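Local coordinates for cysteine desulfurase (Elizabethkingia anophelis NUHP1, PDB 5VPR), which probably removes sulfur from L-cysteine to give L-alanine, using pyridoxal 5'-phosphate and passing the sulfur to a carrier, at residues 92-97 with 242-247; 224-229 with 248-253; 156-161 with 185-190. One frame throughout, in Å; residues are numbered along the deposited sequence.

Contacts 1 and 2 are buried and share one region of the central sheet of the class-V aminotransferase fold. Their centres are about 7 Å apart, and strands 226-230 and 241-245 lie side by side in that sheet. Contact 1 is strand pairing, with backbone hydrogen bonds and a glutamate carboxylate that accepts a backbone N-H at its end. Contact 2 is apolar: a phenylalanine ring meets the short helix that follows strand 241-245. Contact 3 is only partly buried and lies apart, its centre about 25 Å from that of contact 1 and about 22 Å from that of contact 2. It joins a loop to the lead-in of helix 189-199, and two waters carry its polar part.

Contact 1: 92-97 with 242-247; sequences DYEVLF and ILYGKA
The methyl CD1 of I242 sits at the apolar centre. I242 CD1 lies 3.7 Å from F97 CD2, and the two side chains run alongside each other, pointing the same way. V95 crosses I242 obliquely, its CG1 near both CD1 and CG2 of the isoleucine. Helix 67-87 packs on this face through V83 and R80. On the opposite face L96 and L243 lie side by side, and L96 CD1 is 4.1 Å from L243 CD2. The backbones beneath are antiparallel strands of the central mixed sheet of the class-V aminotransferase fold. Within this chain, strand 95-98 is an outermost strand of the sheet, and strand 241-245 lies between it and strand 226-230. L96 and L243 form the hydrogen-bonded pair. L243 N reaches L96 O at 2.8 Å, in the carbonyl plane. The return bond, from L96 N to L243 O, has its donor 34° above the carbonyl plane. V95-Y244 and F97-I242 are non-hydrogen-bonded pairs. Just before strand 95-98, E94 O accepts the N-H of G245 (G245 N at 3.1 Å). E94 then carries the polar edge. Its CG stands anti to the carbonyl carbon (chi1 -65°), and the chain extends alongside Y244 with the carboxylate nearly perpendicular to the ring. E94 OE2 accepts the N-H of A247 (A247 N at 2.7 Å) through its anti lone pair, just after K246, the N-cap of helix 247-250. E94 OE1 lies at the edge of the Y244 ring. It accepts the N-H of H91 and a bond from a water whose O is 2.6 Å from E94 OE1. The same water donates to Y244 OH at 2.8 Å.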
ATOM      1  N   ASP A  92     -16.393  -7.148  12.117  1.00 41.31           N
ATOM      2  CA  ASP A  92     -15.841  -5.823  12.364  1.00 44.27           C
ATOM      3  C   ASP A  92     -14.685  -5.898  13.354  1.00 39.03           C
ATOM      4  O   ASP A  92     -13.696  -5.182  13.201  1.00 41.76           O
ATOM      5  CB  ASP A  92     -16.931  -4.866  12.855  1.00 46.52           C
ATOM      6  CG  ASP A  92     -17.512  -5.270  14.204  1.00 53.09           C
ATOM      7  OD1 ASP A  92     -17.506  -6.474  14.539  1.00 52.34           O
ATOM      8  OD2 ASP A  92     -17.973  -4.372  14.930  1.00 50.69           O
ATOM      9  N   TYR A  93     -14.759  -6.808  14.338  1.00 37.19           N
ATOM     10  CA  TYR A  93     -13.693  -6.841  15.332  1.00 42.86           C
ATOM     11  C   TYR A  93     -12.399  -7.456  14.820  1.00 47.49           C
ATOM     12  O   TYR A  93     -11.417  -7.481  15.573  1.00 42.61           O
ATOM     13  CB  TYR A  93     -14.151  -7.576  16.596  1.00 48.30           C
ATOM     14  CG  TYR A  93     -14.793  -8.938  16.378  1.00 53.63           C
ATOM     15  CD1 TYR A  93     -14.019 -10.068  16.115  1.00 49.78           C
ATOM     16  CD2 TYR A  93     -16.172  -9.097  16.476  1.00 52.79           C
ATOM     17  CE1 TYR A  93     -14.609 -11.318  15.936  1.00 48.93           C
ATOM     18  CE2 TYR A  93     -16.769 -10.337  16.303  1.00 52.69           C
ATOM     19  CZ  TYR A  93     -15.985 -11.442  16.038  1.00 51.78           C
ATOM     20  OH  TYR A  93     -16.589 -12.665  15.861  1.00 58.13           O
ATOM     21  N   GLU A  94     -12.355  -7.936  13.575  1.00 44.49           N
ATOM     22  CA  GLU A  94     -11.093  -8.329  12.958  1.00 41.97           C
ATOM     23  C   GLU A  94     -10.355  -7.151  12.331  1.00 43.07           C
ATOM     24  O   GLU A  94      -9.216  -7.322  11.881  1.00 39.85           O
ATOM     25  CB  GLU A  94     -11.344  -9.425  11.898  1.00 41.07           C
ATOM     26  CG  GLU A  94     -11.871 -10.757  12.509  1.00 43.69           C
ATOM     27  CD  GLU A  94     -12.291 -11.807  11.465  1.00 52.59           C
ATOM     28  OE1 GLU A  94     -12.896 -11.433  10.437  1.00 42.29           O
ATOM     29  OE2 GLU A  94     -12.017 -13.010  11.687  1.00 44.59           O
ATOM     30  N   VAL A  95     -10.966  -5.968  12.294  1.00 38.82           N
ATOM     31  CA  VAL A  95     -10.365  -4.790  11.670  1.00 34.95           C
ATOM     32  C   VAL A  95      -9.776  -3.930  12.782  1.00 37.92           C
ATOM     33  O   VAL A  95     -10.513  -3.382  13.608  1.00 38.33           O
ATOM     34  CB  VAL A  95     -11.394  -4.011  10.840  1.00 40.00           C
ATOM     35  CG1 VAL A  95     -10.734  -2.812  10.129  1.00 32.85           C
ATOM     36  CG2 VAL A  95     -12.084  -4.936   9.828  1.00 38.06           C
ATOM     37  N   LEU A  96      -8.451  -3.823  12.829  1.00 40.36           N
ATOM     38  CA  LEU A  96      -7.769  -3.022  13.842  1.00 44.25           C
ATOM     39  C   LEU A  96      -7.229  -1.737  13.226  1.00 43.33           C
ATOM     40  O   LEU A  96      -6.564  -1.774  12.187  1.00 36.32           O
ATOM     41  CB  LEU A  96      -6.623  -3.797  14.491  1.00 36.95           C
ATOM     42  CG  LEU A  96      -6.849  -5.271  14.841  1.00 37.75           C
ATOM     43  CD1 LEU A  96      -5.557  -5.848  15.410  1.00 42.95           C
ATOM     44  CD2 LEU A  96      -8.000  -5.466  15.817  1.00 37.53           C
ATOM     45  N   PHE A  97      -7.495  -0.606  13.882  1.00 36.91           N
ATOM     46  CA  PHE A  97      -6.910   0.672  13.484  1.00 34.02           C
ATOM     47  C   PHE A  97      -5.466   0.756  13.966  1.00 35.17           C
ATOM     48  O   PHE A  97      -5.170   0.477  15.133  1.00 36.75           O
ATOM     49  CB  PHE A  97      -7.717   1.844  14.055  1.00 36.03           C
ATOM     50  CG  PHE A  97      -9.119   1.970  13.491  1.00 30.02           C
ATOM     51  CD1 PHE A  97     -10.235   1.778  14.310  1.00 36.55           C
ATOM     52  CD2 PHE A  97      -9.320   2.297  12.153  1.00 30.04           C
ATOM     53  CE1 PHE A  97     -11.536   1.901  13.797  1.00 29.59           C
ATOM     54  CE2 PHE A  97     -10.612   2.430  11.628  1.00 37.19           C
ATOM     55  CZ  PHE A  97     -11.725   2.227  12.452  1.00 32.73           C
ATOM     56  N   ILE A 242      -4.453   0.072   8.779  1.00 28.34           N
ATOM     57  CA  ILE A 242      -5.343  -0.999   9.179  1.00 32.60           C
ATOM     58  C   ILE A 242      -4.510  -2.254   9.322  1.00 31.63           C
ATOM     59  O   ILE A 242      -3.614  -2.504   8.507  1.00 31.72           O
ATOM     60  CB  ILE A 242      -6.456  -1.206   8.131  1.00 33.66           C
ATOM     61  CG1 ILE A 242      -7.381   0.008   8.113  1.00 35.56           C
ATOM     62  CG2 ILE A 242      -7.232  -2.476   8.435  1.00 30.19           C
ATOM     63  CD1 ILE A 242      -8.258   0.107   9.370  1.00 29.47           C
ATOM     64  N   LEU A 243      -4.781  -3.033  10.362  1.00 30.77           N
ATOM     65  CA  LEU A 243      -4.306  -4.408  10.445  1.00 35.69           C
ATOM     66  C   LEU A 243      -5.537  -5.290  10.595  1.00 38.28           C
ATOM     67  O   LEU A 243      -6.249  -5.195  11.601  1.00 34.70           O
ATOM     68  CB  LEU A 243      -3.338  -4.602  11.611  1.00 33.45           C
ATOM     69  CG  LEU A 243      -2.976  -6.074  11.847  1.00 37.19           C
ATOM     70  CD1 LEU A 243      -2.232  -6.609  10.618  1.00 32.06           C
ATOM     71  CD2 LEU A 243      -2.136  -6.220  13.121  1.00 38.25           C
ATOM     72  N   TYR A 244      -5.830  -6.088   9.567  1.00 33.14           N
ATOM     73  CA  TYR A 244      -6.829  -7.141   9.674  1.00 37.77           C
ATOM     74  C   TYR A 244      -6.159  -8.418  10.151  1.00 35.51           C
ATOM     75  O   TYR A 244      -5.034  -8.729   9.742  1.00 37.54           O
ATOM     76  CB  TYR A 244      -7.509  -7.410   8.323  1.00 33.06           C
ATOM     77  CG  TYR A 244      -8.087  -8.818   8.218  1.00 40.30           C
ATOM     78  CD1 TYR A 244      -9.342  -9.110   8.737  1.00 40.18           C
ATOM     79  CD2 TYR A 244      -7.374  -9.854   7.587  1.00 44.84           C
ATOM     80  CE1 TYR A 244      -9.878 -10.400   8.653  1.00 44.14           C
ATOM     81  CE2 TYR A 244      -7.902 -11.138   7.490  1.00 44.90           C
ATOM     82  CZ  TYR A 244      -9.151 -11.401   8.034  1.00 41.02           C
ATOM     83  OH  TYR A 244      -9.682 -12.653   7.950  1.00 45.84           O
ATOM     84  N   GLY A 245      -6.849  -9.158  11.012  1.00 39.22           N
ATOM     85  CA  GLY A 245      -6.443 -10.514  11.327  1.00 41.41           C
ATOM     86  C   GLY A 245      -7.628 -11.435  11.535  1.00 43.13           C
ATOM     87  O   GLY A 245      -8.630 -11.012  12.116  1.00 45.16           O
ATOM     88  N   LYS A 246      -7.544 -12.679  11.050  1.00 41.76           N
ATOM     89  CA  LYS A 246      -8.535 -13.690  11.403  1.00 44.05           C
ATOM     90  C   LYS A 246      -8.743 -13.704  12.904  1.00 43.86           C
ATOM     91  O   LYS A 246      -7.773 -13.734  13.667  1.00 48.80           O
ATOM     92  CB  LYS A 246      -8.088 -15.086  10.953  1.00 51.83           C
ATOM     93  CG  LYS A 246      -8.145 -15.363   9.466  1.00 54.85           C
ATOM     94  CD  LYS A 246      -8.032 -16.874   9.244  1.00 55.03           C
ATOM     95  CE  LYS A 246      -7.704 -17.214   7.795  1.00 48.76           C
ATOM     96  NZ  LYS A 246      -7.522 -18.684   7.598  1.00 54.61           N
ATOM     97  N   ALA A 247     -10.011 -13.677  13.328  1.00 43.00           N
ATOM     98  CA  ALA A 247     -10.310 -13.727  14.761  1.00 47.98           C
ATOM     99  C   ALA A 247      -9.632 -14.919  15.419  1.00 56.57           C
ATOM    100  O   ALA A 247      -9.065 -14.797  16.512  1.00 52.88           O
ATOM    101  CB  ALA A 247     -11.822 -13.786  14.996  1.00 45.98           C
TER
HETATM  102  O   HOH W   1     -12.513 -12.659   8.151  1.00 46.56           O

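Contact 2: 224-229 with 248-253; sequences CDFFAF and SVLEQL
The start of strand 226-230, with D225 just before it, faces the short helix 247-250, and the backbones come nearest at D225 and V249, with CA atoms 6.7 Å apart. This is strand-to-helix packing at the N-terminal end of an inner strand of the central sheet of the class-V aminotransferase fold. The helix follows strand 241-245, the antiparallel neighbour of 226-230. A type I turn from L250 to L253 brings a second leucine back to the strand. F226 carries the contact with the far end of its ring. Its CG is anti to the carbonyl carbon (chi1 -53°), and F226 CZ comes 3.5 Å from V249 CG1, the two side chains crossing obliquely. L250 CD2 lies at the ring edge, 4.0 Å from F226 CE2. L253 meets the ring tip to tip, its CD2 4.1 Å from F226 CZ. Three aliphatic side chains thus gather round one end of the ring. D225 is buried beside them and crosses V249 at about a right angle. Its OD2 is held by a salt bridge to R197 and by I204 N, which should favour the charged form. D225 OD1 makes a long, weak ion pair with K246. The same oxygen, D225 OD1, rests 3.5 Å from the methyl V249 CG2.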
ATOM      1  N   CYS A 224      -5.594 -15.004   3.885  1.00 39.52           N
ATOM      2  CA  CYS A 224      -4.473 -14.550   4.694  1.00 34.15           C
ATOM      3  C   CYS A 224      -4.840 -14.629   6.175  1.00 40.04           C
ATOM      4  O   CYS A 224      -6.019 -14.594   6.548  1.00 44.47           O
ATOM      5  CB  CYS A 224      -4.099 -13.111   4.328  1.00 39.22           C
ATOM      6  SG  CYS A 224      -5.544 -12.021   4.453  1.00 40.95           S
ATOM      7  N   ASP A 225      -3.827 -14.760   7.030  1.00 36.42           N
ATOM      8  CA  ASP A 225      -4.075 -14.637   8.465  1.00 40.12           C
ATOM      9  C   ASP A 225      -4.034 -13.186   8.932  1.00 43.83           C
ATOM     10  O   ASP A 225      -4.751 -12.823   9.875  1.00 45.31           O
ATOM     11  CB  ASP A 225      -3.051 -15.443   9.254  1.00 37.55           C
ATOM     12  CG  ASP A 225      -3.214 -16.938   9.045  1.00 40.28           C
ATOM     13  OD1 ASP A 225      -4.344 -17.428   9.216  1.00 41.86           O
ATOM     14  OD2 ASP A 225      -2.222 -17.600   8.698  1.00 42.83           O
ATOM     15  N   PHE A 226      -3.201 -12.368   8.291  1.00 36.44           N
ATOM     16  CA  PHE A 226      -3.102 -10.936   8.545  1.00 37.57           C
ATOM     17  C   PHE A 226      -3.042 -10.205   7.214  1.00 40.59           C
ATOM     18  O   PHE A 226      -2.482 -10.713   6.241  1.00 36.77           O
ATOM     19  CB  PHE A 226      -1.842 -10.548   9.324  1.00 34.56           C
ATOM     20  CG  PHE A 226      -1.650 -11.291  10.586  1.00 36.90           C
ATOM     21  CD1 PHE A 226      -0.834 -12.411  10.623  1.00 36.96           C
ATOM     22  CD2 PHE A 226      -2.265 -10.870  11.751  1.00 41.66           C
ATOM     23  CE1 PHE A 226      -0.640 -13.103  11.798  1.00 37.41           C
ATOM     24  CE2 PHE A 226      -2.077 -11.565  12.932  1.00 43.85           C
ATOM     25  CZ  PHE A 226      -1.267 -12.679  12.956  1.00 42.97           C
ATOM     26  N   PHE A 227      -3.585  -8.987   7.188  1.00 33.10           N
ATOM     27  CA  PHE A 227      -3.520  -8.134   6.007  1.00 31.64           C
ATOM     28  C   PHE A 227      -3.358  -6.702   6.488  1.00 33.78           C
ATOM     29  O   PHE A 227      -4.198  -6.223   7.246  1.00 38.33           O
ATOM     30  CB  PHE A 227      -4.776  -8.268   5.136  1.00 30.58           C
ATOM     31  CG  PHE A 227      -4.685  -7.518   3.822  1.00 33.91           C
ATOM     32  CD1 PHE A 227      -4.093  -8.105   2.712  1.00 33.92           C
ATOM     33  CD2 PHE A 227      -5.182  -6.223   3.705  1.00 35.28           C
ATOM     34  CE1 PHE A 227      -3.998  -7.421   1.500  1.00 38.49           C
ATOM     35  CE2 PHE A 227      -5.079  -5.523   2.499  1.00 35.84           C
ATOM     36  CZ  PHE A 227      -4.492  -6.128   1.391  1.00 35.47           C
ATOM     37  N   ALA A 228      -2.287  -6.021   6.072  1.00 34.32           N
ATOM     38  CA  ALA A 228      -1.987  -4.688   6.586  1.00 34.15           C
ATOM     39  C   ALA A 228      -1.847  -3.675   5.453  1.00 40.63           C
ATOM     40  O   ALA A 228      -1.297  -3.992   4.391  1.00 36.62           O
ATOM     41  CB  ALA A 228      -0.706  -4.718   7.436  1.00 29.36           C
ATOM     42  N   PHE A 229      -2.336  -2.450   5.675  1.00 32.82           N
ATOM     43  CA  PHE A 229      -2.211  -1.419   4.651  1.00 29.18           C
ATOM     44  C   PHE A 229      -2.282  -0.047   5.310  1.00 33.26           C
ATOM     45  O   PHE A 229      -2.533   0.080   6.515  1.00 28.93           O
ATOM     46  CB  PHE A 229      -3.252  -1.572   3.512  1.00 29.62           C
ATOM     47  CG  PHE A 229      -4.701  -1.561   3.958  1.00 32.30           C
ATOM     48  CD1 PHE A 229      -5.267  -2.676   4.551  1.00 32.19           C
ATOM     49  CD2 PHE A 229      -5.516  -0.461   3.702  1.00 29.77           C
ATOM     50  CE1 PHE A 229      -6.603  -2.688   4.926  1.00 38.31           C
ATOM     51  CE2 PHE A 229      -6.865  -0.459   4.097  1.00 31.24           C
ATOM     52  CZ  PHE A 229      -7.405  -1.580   4.690  1.00 31.13           C
ATOM     53  N   SER A 248      -9.657 -16.081  14.756  1.00 51.07           N
ATOM     54  CA  SER A 248      -9.060 -17.272  15.352  1.00 62.18           C
ATOM     55  C   SER A 248      -7.549 -17.137  15.522  1.00 61.35           C
ATOM     56  O   SER A 248      -6.967 -17.831  16.363  1.00 58.22           O
ATOM     57  CB  SER A 248      -9.389 -18.504  14.505  1.00 65.60           C
ATOM     58  OG  SER A 248      -9.030 -18.295  13.149  1.00 63.31           O
ATOM     59  N   VAL A 249      -6.905 -16.260  14.756  1.00 48.90           N
ATOM     60  CA  VAL A 249      -5.469 -16.043  14.894  1.00 47.64           C
ATOM     61  C   VAL A 249      -5.164 -14.943  15.899  1.00 52.00           C
ATOM     62  O   VAL A 249      -4.260 -15.090  16.730  1.00 50.53           O
ATOM     63  CB  VAL A 249      -4.871 -15.733  13.514  1.00 51.69           C
ATOM     64  CG1 VAL A 249      -3.402 -15.351  13.635  1.00 51.52           C
ATOM     65  CG2 VAL A 249      -5.048 -16.942  12.617  1.00 53.18           C
ATOM     66  N   LEU A 250      -5.911 -13.835  15.827  1.00 47.02           N
ATOM     67  CA  LEU A 250      -5.755 -12.759  16.802  1.00 52.23           C
ATOM     68  C   LEU A 250      -5.894 -13.279  18.226  1.00 56.64           C
ATOM     69  O   LEU A 250      -5.133 -12.885  19.118  1.00 59.85           O
ATOM     70  CB  LEU A 250      -6.783 -11.658  16.540  1.00 49.42           C
ATOM     71  CG  LEU A 250      -6.554 -10.806  15.289  1.00 49.06           C
ATOM     72  CD1 LEU A 250      -7.562  -9.674  15.245  1.00 50.48           C
ATOM     73  CD2 LEU A 250      -5.128 -10.277  15.223  1.00 45.23           C
ATOM     74  N   GLU A 251      -6.854 -14.179  18.452  1.00 59.35           N
ATOM     75  CA  GLU A 251      -7.085 -14.753  19.771  1.00 70.49           C
ATOM     76  C   GLU A 251      -5.954 -15.658  20.243  1.00 74.60           C
ATOM     77  O   GLU A 251      -5.983 -16.093  21.395  1.00 81.60           O
ATOM     78  CB  GLU A 251      -8.401 -15.529  19.770  1.00 78.62           C
ATOM     79  CG  GLU A 251      -9.618 -14.636  19.605  1.00 91.43           C
ATOM     80  CD  GLU A 251     -10.908 -15.416  19.452  1.00 99.26           C
ATOM     81  OE1 GLU A 251     -10.841 -16.656  19.292  1.00101.34           O
ATOM     82  OE2 GLU A 251     -11.989 -14.784  19.489  1.00101.86           O
ATOM     83  N   GLN A 252      -4.972 -15.960  19.397  1.00 68.60           N
ATOM     84  CA  GLN A 252      -3.809 -16.716  19.838  1.00 68.38           C
ATOM     85  C   GLN A 252      -2.644 -15.819  20.235  1.00 67.37           C
ATOM     86  O   GLN A 252      -1.690 -16.305  20.851  1.00 71.00           O
ATOM     87  CB  GLN A 252      -3.367 -17.700  18.741  1.00 61.87           C
ATOM     88  CG  GLN A 252      -4.428 -18.744  18.389  1.00 64.77           C
ATOM     89  CD  GLN A 252      -4.004 -19.673  17.253  1.00 72.10           C
ATOM     90  OE1 GLN A 252      -2.922 -20.255  17.286  1.00 71.35           O
ATOM     91  NE2 GLN A 252      -4.855 -19.803  16.238  1.00 70.64           N
ATOM     92  N   LEU A 253      -2.707 -14.528  19.913  1.00 77.96           N
ATOM     93  CA  LEU A 253      -1.668 -13.572  20.256  1.00 77.24           C
ATOM     94  C   LEU A 253      -1.944 -12.951  21.629  1.00 86.76           C
ATOM     95  O   LEU A 253      -2.952 -13.239  22.282  1.00 91.59           O
ATOM     96  CB  LEU A 253      -1.567 -12.493  19.176  1.00 74.61           C
ATOM     97  CG  LEU A 253      -0.672 -12.759  17.968  1.00 70.11           C
ATOM     98  CD1 LEU A 253      -0.939 -14.115  17.348  1.00 69.06           C
ATOM     99  CD2 LEU A 253      -0.881 -11.661  16.953  1.00 71.97           C
TER

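Contact 3: 156-161 with 185-190; sequences GTLQID and IVNPID
One side-chain oxygen, N187 OD1, accepts hydrogen bonds from two waters that reach across to the other segment. Segment 156-161 belongs to the loop between strand 146-150 and helix 163-166. Residues 185-188 lead into helix 189-199. Both elements belong to the large domain of the class-V aminotransferase fold, built round its seven-stranded sheet. The touching backbones run nearly parallel, 12° apart end to end. One water bridges G156 O and N187 OD1, 2.9 Å from each. The other accepts from L158 N at 2.9 Å and donates to N187 OD1 at 2.7 Å. The amide nitrogen N187 ND2 is held by N177 O, so both ends of the group are engaged and its rotation is fixed. L158 crosses this side chain at about a right angle, with L158 CG 3.6 Å from N187 OD1. G156 has a positive phi (88°). A beta carbon there would clash with CD1 of I185, so the missing side chain lets I185 CD1 come within 3.3 Å of G156 O. Further along, P188 stands at the N-cap position of helix 189-199 and is the centre of an inverse gamma turn. I160 points toward it with CG1 in the crowded position between backbone N and carbonyl carbon (chi1 65°). The two meet tip to tip, I160 CD1 3.8 Å from P188 CG.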
ATOM      1  N   GLY A 156      12.772  -9.166 -11.364  1.00 70.65           N
ATOM      2  CA  GLY A 156      12.053  -8.576 -10.253  1.00 69.87           C
ATOM      3  C   GLY A 156      10.995  -9.450  -9.599  1.00 61.70           C
ATOM      4  O   GLY A 156      10.390  -9.018  -8.608  1.00 56.19           O
ATOM      5  N   THR A 157      10.739 -10.649 -10.119  1.00 56.51           N
ATOM      6  CA  THR A 157       9.729 -11.530  -9.545  1.00 57.97           C
ATOM      7  C   THR A 157      10.329 -12.381  -8.427  1.00 60.65           C
ATOM      8  O   THR A 157      11.543 -12.594  -8.365  1.00 65.93           O
ATOM      9  CB  THR A 157       9.130 -12.443 -10.618  1.00 60.35           C
ATOM     10  OG1 THR A 157      10.176 -13.193 -11.242  1.00 63.81           O
ATOM     11  CG2 THR A 157       8.407 -11.632 -11.686  1.00 59.52           C
ATOM     12  N   LEU A 158       9.459 -12.879  -7.543  1.00 51.29           N
ATOM     13  CA  LEU A 158       9.898 -13.742  -6.450  1.00 49.57           C
ATOM     14  C   LEU A 158      10.193 -15.150  -6.949  1.00 56.79           C
ATOM     15  O   LEU A 158       9.497 -15.675  -7.824  1.00 60.78           O
ATOM     16  CB  LEU A 158       8.842 -13.806  -5.346  1.00 50.77           C
ATOM     17  CG  LEU A 158       8.692 -12.558  -4.472  1.00 55.31           C
ATOM     18  CD1 LEU A 158       7.580 -12.740  -3.427  1.00 49.87           C
ATOM     19  CD2 LEU A 158      10.017 -12.227  -3.795  1.00 57.90           C
ATOM     20  N   GLN A 159      11.237 -15.764  -6.386  1.00 59.03           N
ATOM     21  CA  GLN A 159      11.544 -17.174  -6.648  1.00 61.01           C
ATOM     22  C   GLN A 159      10.775 -18.018  -5.631  1.00 62.85           C
ATOM     23  O   GLN A 159      11.325 -18.546  -4.661  1.00 64.03           O
ATOM     24  CB  GLN A 159      13.047 -17.418  -6.580  1.00 60.69           C
ATOM     25  N   ILE A 160       9.465 -18.146  -5.863  1.00 58.24           N
ATOM     26  CA  ILE A 160       8.596 -18.719  -4.837  1.00 61.36           C
ATOM     27  C   ILE A 160       8.706 -20.226  -4.748  1.00 64.39           C
ATOM     28  O   ILE A 160       8.266 -20.807  -3.748  1.00 57.90           O
ATOM     29  CB  ILE A 160       7.114 -18.358  -5.046  1.00 56.60           C
ATOM     30  CG1 ILE A 160       6.576 -18.976  -6.335  1.00 58.61           C
ATOM     31  CG2 ILE A 160       6.939 -16.854  -5.042  1.00 47.70           C
ATOM     32  CD1 ILE A 160       5.079 -18.866  -6.461  1.00 59.03           C
ATOM     33  N   ASP A 161       9.291 -20.875  -5.751  1.00 59.78           N
ATOM     34  CA  ASP A 161       9.455 -22.321  -5.677  1.00 72.64           C
ATOM     35  C   ASP A 161      10.466 -22.738  -4.612  1.00 64.75           C
ATOM     36  O   ASP A 161      10.537 -23.925  -4.275  1.00 66.44           O
ATOM     37  CB  ASP A 161       9.844 -22.874  -7.053  1.00 87.03           C
ATOM     38  CG  ASP A 161       8.662 -22.916  -8.025  1.00100.62           C
ATOM     39  OD1 ASP A 161       7.504 -23.007  -7.552  1.00 97.91           O
ATOM     40  OD2 ASP A 161       8.893 -22.864  -9.257  1.00108.97           O
ATOM     41  N   ILE A 185       5.498  -4.826  -8.934  1.00 50.43           N
ATOM     42  CA  ILE A 185       5.204  -6.182  -9.384  1.00 47.25           C
ATOM     43  C   ILE A 185       4.148  -6.803  -8.482  1.00 45.94           C
ATOM     44  O   ILE A 185       4.242  -6.739  -7.253  1.00 41.57           O
ATOM     45  CB  ILE A 185       6.489  -7.018  -9.428  1.00 50.34           C
ATOM     46  CG1 ILE A 185       7.280  -6.631 -10.687  1.00 58.33           C
ATOM     47  CG2 ILE A 185       6.160  -8.517  -9.402  1.00 50.76           C
ATOM     48  CD1 ILE A 185       8.704  -7.125 -10.743  1.00 61.41           C
ATOM     49  N   VAL A 186       3.119  -7.384  -9.093  1.00 43.96           N
ATOM     50  CA  VAL A 186       2.088  -8.097  -8.350  1.00 47.16           C
ATOM     51  C   VAL A 186       2.598  -9.505  -8.058  1.00 48.01           C
ATOM     52  O   VAL A 186       2.771 -10.311  -8.972  1.00 42.85           O
ATOM     53  CB  VAL A 186       0.770  -8.137  -9.125  1.00 52.76           C
ATOM     54  CG1 VAL A 186      -0.273  -8.978  -8.363  1.00 45.05           C
ATOM     55  CG2 VAL A 186       0.279  -6.715  -9.390  1.00 51.31           C
ATOM     56  N   ASN A 187       2.821  -9.807  -6.793  1.00 49.11           N
ATOM     57  CA  ASN A 187       3.341 -11.120  -6.443  1.00 51.21           C
ATOM     58  C   ASN A 187       2.223 -12.164  -6.442  1.00 41.23           C
ATOM     59  O   ASN A 187       1.051 -11.834  -6.242  1.00 40.70           O
ATOM     60  CB  ASN A 187       4.025 -11.071  -5.083  1.00 42.78           C
ATOM     61  CG  ASN A 187       5.355 -10.350  -5.144  1.00 52.71           C
ATOM     62  OD1 ASN A 187       6.156 -10.603  -6.045  1.00 49.38           O
ATOM     63  ND2 ASN A 187       5.588  -9.420  -4.210  1.00 44.13           N
ATOM     64  N   PRO A 188       2.552 -13.427  -6.712  1.00 42.02           N
ATOM     65  CA  PRO A 188       1.494 -14.445  -6.826  1.00 42.19           C
ATOM     66  C   PRO A 188       1.032 -14.938  -5.456  1.00 45.30           C
ATOM     67  O   PRO A 188       1.327 -16.068  -5.006  1.00 42.32           O
ATOM     68  CB  PRO A 188       2.181 -15.530  -7.660  1.00 46.09           C
ATOM     69  CG  PRO A 188       3.609 -15.436  -7.245  1.00 44.89           C
ATOM     70  CD  PRO A 188       3.870 -13.961  -7.098  1.00 50.00           C
ATOM     71  N   ILE A 189       0.263 -14.073  -4.786  1.00 39.87           N
ATOM     72  CA  ILE A 189      -0.150 -14.314  -3.395  1.00 39.55           C
ATOM     73  C   ILE A 189      -0.975 -15.593  -3.258  1.00 39.69           C
ATOM     74  O   ILE A 189      -0.826 -16.339  -2.277  1.00 37.36           O
ATOM     75  CB  ILE A 189      -0.920 -13.095  -2.865  1.00 37.04           C
ATOM     76  CG1 ILE A 189       0.032 -11.919  -2.697  1.00 46.57           C
ATOM     77  CG2 ILE A 189      -1.565 -13.397  -1.524  1.00 53.71           C
ATOM     78  CD1 ILE A 189       1.225 -12.249  -1.863  1.00 45.33           C
ATOM     79  N   ASP A 190      -1.880 -15.859  -4.209  1.00 44.31           N
ATOM     80  CA  ASP A 190      -2.768 -17.016  -4.050  1.00 42.60           C
ATOM     81  C   ASP A 190      -1.996 -18.324  -4.168  1.00 49.44           C
ATOM     82  O   ASP A 190      -2.267 -19.289  -3.439  1.00 41.36           O
ATOM     83  CB  ASP A 190      -3.897 -16.978  -5.078  1.00 55.96           C
ATOM     84  CG  ASP A 190      -4.909 -15.888  -4.787  1.00 75.51           C
ATOM     85  OD1 ASP A 190      -4.876 -15.324  -3.667  1.00 82.45           O
ATOM     86  OD2 ASP A 190      -5.736 -15.591  -5.678  1.00 85.71           O
TER
HETATM   87  O   HOH W   2       8.577  -9.088  -6.351  1.00 49.86           O
HETATM   88  O   HOH W   3       6.748 -12.181  -8.137  1.00 42.51           O